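Flavin-nucleotide-binding protein (Azotobacter vinelandii, PDB 6RK0) binds FAD and heme b as a flavocytochrome and probably works as a low-potential terminal oxidase associated with the iron-only nitrogenase. Local coordinates at residues 78-81 with 82-85; 179-182 with 183-186. All coordinates share one frame; numbering follows the deposited sequence.

Interaction 1: 78-81 with 82-85; sequences RLFK and ALEH. With FAD (flavin-adenine dinucleotide), chain F.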
loop_
_atom_site.group_PDB
_atom_site.type_symbol
_atom_site.label_atom_id
_atom_site.label_comp_id
_atom_site.label_asym_id
_atom_site.label_seq_id
_atom_site.Cartn_x
_atom_site.Cartn_y
_atom_site.Cartn_z
ATOM N N ARG A 78 -8.216 11.300 14.985
ATOM C CA ARG A 78 -9.381 11.689 14.181
ATOM C C ARG A 78 -10.026 10.506 13.478
ATOM O O ARG A 78 -11.247 10.519 13.270
ATOM C CB ARG A 78 -9.007 12.798 13.184
ATOM C CG ARG A 78 -8.017 12.399 12.122
ATOM C CD ARG A 78 -7.925 13.503 11.093
ATOM N NE ARG A 78 -7.057 13.130 10.010
ATOM C CZ ARG A 78 -6.965 13.853 8.902
ATOM N NH1 ARG A 78 -7.662 14.986 8.752
ATOM N NH2 ARG A 78 -6.201 13.443 7.913
ATOM N N LEU A 79 -9.244 9.499 13.061
ATOM C CA LEU A 79 -9.843 8.370 12.348
ATOM C C LEU A 79 -10.845 7.651 13.244
ATOM O O LEU A 79 -11.936 7.246 12.817
ATOM C CB LEU A 79 -8.740 7.411 11.908
ATOM C CG LEU A 79 -9.195 6.155 11.187
ATOM C CD1 LEU A 79 -9.914 6.462 9.904
ATOM C CD2 LEU A 79 -7.999 5.258 10.911
ATOM N N PHE A 80 -10.459 7.454 14.504
ATOM C CA PHE A 80 -11.264 6.688 15.442
ATOM C C PHE A 80 -12.543 7.412 15.793
ATOM O O PHE A 80 -13.581 6.780 15.990
ATOM C CB PHE A 80 -10.392 6.316 16.641
ATOM C CG PHE A 80 -9.227 5.468 16.217
ATOM C CD1 PHE A 80 -9.427 4.131 15.903
ATOM C CD2 PHE A 80 -7.979 6.054 15.980
ATOM C CE1 PHE A 80 -8.391 3.385 15.383
ATOM C CE2 PHE A 80 -6.967 5.320 15.443
ATOM C CZ PHE A 80 -7.153 3.986 15.145
ATOM N N LYS A 81 -12.527 8.737 15.804
ATOM C CA LYS A 81 -13.780 9.482 15.931
ATOM C C LYS A 81 -14.635 9.380 14.663
ATOM O O LYS A 81 -15.848 9.154 14.717
ATOM C CB LYS A 81 -13.470 10.937 16.259
ATOM C CG LYS A 81 -14.723 11.745 16.407
ATOM C CD LYS A 81 -14.444 13.185 16.813
ATOM C CE LYS A 81 -15.755 13.966 16.924
ATOM N NZ LYS A 81 -15.537 15.377 17.346
ATOM N N ALA A 82 -14.021 9.506 13.510
ATOM C CA ALA A 82 -14.778 9.563 12.272
ATOM C C ALA A 82 -15.409 8.231 11.889
ATOM O O ALA A 82 -16.481 8.205 11.277
ATOM C CB ALA A 82 -13.897 10.095 11.157
ATOM N N LEU A 83 -14.797 7.113 12.253
ATOM C CA LEU A 83 -15.302 5.833 11.765
ATOM C C LEU A 83 -16.624 5.448 12.417
ATOM O O LEU A 83 -17.336 4.604 11.876
ATOM C CB LEU A 83 -14.232 4.748 11.860
ATOM C CG LEU A 83 -13.759 4.371 13.246
ATOM C CD1 LEU A 83 -14.737 3.466 13.979
ATOM C CD2 LEU A 83 -12.372 3.624 13.173
ATOM N N GLU A 84 -16.996 6.074 13.526
ATOM C CA GLU A 84 -18.218 5.625 14.177
ATOM C C GLU A 84 -19.476 5.979 13.384
ATOM O O GLU A 84 -20.534 5.378 13.599
ATOM C CB GLU A 84 -18.269 6.148 15.614
ATOM C CG GLU A 84 -17.220 5.478 16.498
ATOM C CD GLU A 84 -17.496 5.667 17.970
ATOM O OE1 GLU A 84 -17.326 6.808 18.449
ATOM O OE2 GLU A 84 -17.886 4.681 18.638
ATOM N N HIS A 85 -19.385 6.932 12.477
ATOM C CA HIS A 85 -20.564 7.480 11.822
ATOM C C HIS A 85 -20.538 7.376 10.297
ATOM O O HIS A 85 -21.321 8.055 9.627
ATOM C CB HIS A 85 -20.768 8.921 12.273
ATOM C CG HIS A 85 -20.838 9.064 13.765
ATOM N ND1 HIS A 85 -21.848 8.501 14.516
ATOM C CD2 HIS A 85 -20.005 9.667 14.647
ATOM C CE1 HIS A 85 -21.645 8.768 15.794
ATOM N NE2 HIS A 85 -20.533 9.474 15.900
HETATM P PA FAD F . -3.179 13.907 11.631
HETATM O O1A FAD F . -1.846 14.370 12.071
HETATM O O2A FAD F . -4.365 14.322 12.404
HETATM O O5B FAD F . -3.402 14.259 10.097
HETATM C C5B FAD F . -3.258 15.628 9.657
HETATM C C4B FAD F . -2.600 15.650 8.315
HETATM O O4B FAD F . -1.282 15.061 8.400
HETATM C C3B FAD F . -3.293 14.821 7.237
HETATM O O3B FAD F . -4.433 15.476 6.689
HETATM C C2B FAD F . -2.151 14.592 6.244
HETATM O O2B FAD F . -2.001 15.725 5.405
HETATM C C1B FAD F . -0.931 14.457 7.168
HETATM N N9A FAD F . -0.577 13.058 7.427
HETATM C C8A FAD F . -1.092 12.234 8.384
HETATM N N7A FAD F . -0.622 11.011 8.327
HETATM C C5A FAD F . 0.262 11.036 7.254
HETATM C C6A FAD F . 1.076 10.044 6.671
HETATM N N6A FAD F . 1.127 8.767 7.079
HETATM N N1A FAD F . 1.808 10.402 5.588
HETATM C C2A FAD F . 1.748 11.665 5.146
HETATM N N3A FAD F . 1.013 12.680 5.623
HETATM C C4A FAD F . 0.292 12.290 6.680
HETATM N N1 FAD F . -0.758 4.849 12.559
HETATM C C2 FAD F . -1.390 4.210 13.590
HETATM O O2 FAD F . -2.063 4.829 14.414
HETATM N N3 FAD F . -1.297 2.854 13.715
HETATM C C4 FAD F . -0.597 2.028 12.857
HETATM O O4 FAD F . -0.623 0.801 12.995
HETATM C C4X FAD F . 0.126 2.720 11.808
HETATM N N5 FAD F . 0.873 1.994 10.973
HETATM C C5X FAD F . 1.466 2.662 9.898
HETATM C C6 FAD F . 2.204 1.924 8.963
HETATM C C7 FAD F . 2.801 2.546 7.866
HETATM C C7M FAD F . 3.607 1.728 6.892
HETATM C C8 FAD F . 2.681 3.937 7.715
HETATM C C8M FAD F . 3.270 4.653 6.536
HETATM C C9 FAD F . 1.975 4.680 8.665
HETATM C C9A FAD F . 1.374 4.061 9.761
HETATM N N10 FAD F . 0.663 4.783 10.744
HETATM C C10 FAD F . -0.027 4.133 11.728
HETATM C "C1'" FAD F . 0.524 6.247 10.690
HETATM C "C2'" FAD F . -0.766 6.688 10.010
HETATM O "O2'" FAD F . -0.618 6.606 8.600
HETATM C "C3'" FAD F . -1.119 8.125 10.387
HETATM O "O3'" FAD F . -0.037 8.979 10.026
HETATM C "C4'" FAD F . -1.433 8.315 11.867
HETATM O "O4'" FAD F . -2.366 7.317 12.294
HETATM C "C5'" FAD F . -1.968 9.695 12.157
HETATM O "O5'" FAD F . -3.153 9.910 11.346
HETATM P P FAD F . -4.120 11.102 11.659
HETATM O O1P FAD F . -4.630 11.034 13.077
HETATM O O2P FAD F . -5.130 11.150 10.545
HETATM O O3P FAD F . -3.116 12.334 11.515
#

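Interaction 2: 179-182 with 183-186; sequences LDDE and EDYA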
loop_
_atom_site.group_PDB
_atom_site.type_symbol
_atom_site.label_atom_id
_atom_site.label_comp_id
_atom_site.label_asym_id
_atom_site.label_seq_id
_atom_site.Cartn_x
_atom_site.Cartn_y
_atom_site.Cartn_z
ATOM N N LEU A 179 -0.929 -11.891 -20.857
ATOM C CA LEU A 179 -2.024 -12.314 -21.748
ATOM C C LEU A 179 -2.195 -11.261 -22.839
ATOM O O LEU A 179 -2.853 -10.239 -22.657
ATOM C CB LEU A 179 -3.312 -12.520 -20.961
ATOM C CG LEU A 179 -3.285 -13.742 -20.016
ATOM C CD1 LEU A 179 -4.390 -13.662 -18.996
ATOM C CD2 LEU A 179 -3.400 -15.037 -20.809
ATOM N N ASP A 180 -1.569 -11.497 -23.978
ATOM C CA ASP A 180 -1.641 -10.589 -25.109
ATOM C C ASP A 180 -2.860 -10.907 -25.975
ATOM O O ASP A 180 -3.441 -11.998 -25.933
ATOM C CB ASP A 180 -0.370 -10.677 -25.941
ATOM C CG ASP A 180 0.721 -9.754 -25.405
ATOM O OD1 ASP A 180 0.489 -8.514 -25.440
ATOM O OD2 ASP A 180 1.783 -10.251 -24.958
ATOM N N ASP A 181 -3.242 -9.926 -26.781
ATOM C CA ASP A 181 -4.195 -10.202 -27.864
ATOM C C ASP A 181 -3.626 -11.340 -28.706
ATOM O O ASP A 181 -2.434 -11.357 -29.018
ATOM C CB ASP A 181 -4.317 -8.971 -28.766
ATOM C CG ASP A 181 -4.885 -7.769 -28.097
ATOM O OD1 ASP A 181 -5.423 -7.827 -26.972
ATOM O OD2 ASP A 181 -4.799 -6.678 -28.743
ATOM N N GLU A 182 -4.497 -12.264 -29.116
ATOM C CA GLU A 182 -4.005 -13.437 -29.840
ATOM C C GLU A 182 -3.281 -13.061 -31.119
ATOM O O GLU A 182 -2.338 -13.760 -31.537
ATOM C CB GLU A 182 -5.145 -14.401 -30.115
ATOM C CG GLU A 182 -5.507 -15.233 -28.911
ATOM C CD GLU A 182 -4.340 -16.069 -28.330
ATOM O OE1 GLU A 182 -3.469 -16.534 -29.085
ATOM O OE2 GLU A 182 -4.308 -16.269 -27.095
ATOM N N GLU A 183 -3.713 -11.974 -31.766
ATOM C CA GLU A 183 -3.043 -11.608 -33.000
ATOM C C GLU A 183 -1.649 -11.043 -32.794
ATOM O O GLU A 183 -0.966 -10.825 -33.791
ATOM C CB GLU A 183 -3.889 -10.630 -33.795
ATOM C CG GLU A 183 -4.172 -9.367 -33.033
ATOM C CD GLU A 183 -5.515 -9.375 -32.273
ATOM O OE1 GLU A 183 -5.910 -10.410 -31.652
ATOM O OE2 GLU A 183 -6.179 -8.309 -32.301
ATOM N N ASP A 184 -1.199 -10.797 -31.565
ATOM C CA ASP A 184 0.115 -10.212 -31.325
ATOM C C ASP A 184 1.221 -11.227 -31.084
ATOM O O ASP A 184 2.378 -10.839 -30.921
ATOM C CB ASP A 184 0.028 -9.250 -30.137
ATOM C CG ASP A 184 -0.777 -7.983 -30.443
ATOM O OD1 ASP A 184 -0.892 -7.613 -31.627
ATOM O OD2 ASP A 184 -1.265 -7.354 -29.488
ATOM N N TYR A 185 0.906 -12.524 -31.086
ATOM C CA TYR A 185 1.906 -13.525 -30.728
ATOM C C TYR A 185 2.982 -13.754 -31.779
ATOM O O TYR A 185 3.958 -14.432 -31.454
ATOM C CB TYR A 185 1.235 -14.823 -30.265
ATOM C CG TYR A 185 0.778 -14.710 -28.829
ATOM C CD1 TYR A 185 1.638 -15.023 -27.779
ATOM C CD2 TYR A 185 -0.465 -14.203 -28.519
ATOM C CE1 TYR A 185 1.258 -14.849 -26.461
ATOM C CE2 TYR A 185 -0.872 -14.018 -27.215
ATOM C CZ TYR A 185 -0.011 -14.357 -26.167
ATOM O OH TYR A 185 -0.416 -14.141 -24.879
ATOM N N ALA A 186 2.848 -13.215 -32.988
ATOM C CA ALA A 186 3.955 -13.262 -33.933
ATOM C C ALA A 186 4.843 -12.021 -33.849
ATOM O O ALA A 186 5.861 -11.941 -34.564
ATOM C CB ALA A 186 3.443 -13.405 -35.371
HETATM O O HOH W 1 -1.463 -7.575 -26.845
HETATM O O HOH W 2 -0.174 -14.088 -33.605
#

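Interaction 1: 78-81 with 82-85
A82 N donates to R78 O at 3.0 Å and L83 N to L79 O at 2.9 Å, the i to i+4 bonds of helix 78-82. E84 N adds a weak bond to K81 O, at 3.5 Å. On the buried side L83 CD2 lies 4.0 Å from F80 CD1, the two side chains set at a slant to each other. L83 has CG between its own backbone N and carbonyl carbon (chi1 64°), which brings the branch point back over the carbonyl oxygens of L79 and F80. K81, E84 and H85 are polar and exposed, as suits the outer side, and E84 CB sits over the centre of the H85 ring.

R78 carries the helix start to the cofactor. Its chain runs extended from CG to NE, and NE meets FAD O2P in the guanidinium plane at 2.8 Å, with an N-H...O angle of 161°; NH2 adds a weak bond to the ribose hydroxyl O3B, while O5B lies over one face. A leucine in its place would probably leave phosphate oxygen O2P without this charged donor and the adenosine ribose less firmly placed. F56 also makes a cation-pi contact with R78.

The helix packs on the antiparallel sheet of this FMN-binding-type fold: L79 and A82 touch C49 of strand 44-51, F80 and L83 touch W71 of strand 68-74, and these last two also rest on A162 of strand 159-165 and L122 of strand 121-122.

Interaction 2: 179-182 with 183-186
A single 3-10 turn in the long loop between strands 169-174 and 192-200 is closed by D184 N, which donates to D181 O at 2.9 Å. The N-H points almost straight at the oxygen (164°) but comes in from above the carbonyl plane. This i to i+3 bond sets the side chains of D181 and D184 next to each other and pointing the same way, with OD2 of D181 3.7 Å from OD2 of D184. Two carboxylates this close would probably repel, but R149 of the second subunit, salt-bridged to D184 OD2 and in a long, weak ion pair with D181 OD2, is likely to ease this; N106 separately hydrogen-bonds D181 OD1. The turn thus forms part of the subunit interface, where D181 also packs on E155 and Y185 on D206, both of the second subunit.

Y185 folds back beneath the turn. Its hydroxyl OH accepts a hydrogen bond from D180 N at 3.0 Å, so that a long, rigid side chain with a polar end ties Y185 to the extended loop residues ahead of the turn. The ring also lies against D180, whose CB is 3.6 Å from CE2. The carbonyl oxygens of D180 and E182 meet the ring's edge near its plane. E182, bent at chi2, brings OE1 to 3.8 Å from CD2 of Y185, its carboxylate at 14° to the ring plane; the same OE1 is salt-bridged to R208 of the second subunit, which makes a cation-pi contact with Y185 as well.

A water links three groups: it donates to D180 OD1 at 2.6 Å and to D184 OD2 at 2.7 Å, and accepts from D181 N. Short acidic side chains suit this bridge, because both carboxylates can reach the same water while D180 OD2 turns to a salt bridge with R102.

Interactions 1 and 2 lie on opposite sides of the chain's centre, their own centres about 49 Å apart, and share no helix or strand. Both are short helical turns with a partly buried, partly exposed make-up, but they differ in what they face. Residues 78-85 set an apolar side against the sheet and send one basic side chain to the FAD, a cofactor that the second subunit also binds. Residues 179-186 lie in a loop away from the annotated sites, and several of their acidic side chains pair with arginines: D180 with R102, D184 and E182 with R149 and R208 of the second subunit. Hydrophobic packing and cofactor binding thus mark the first, ion pairs and bridging water the second.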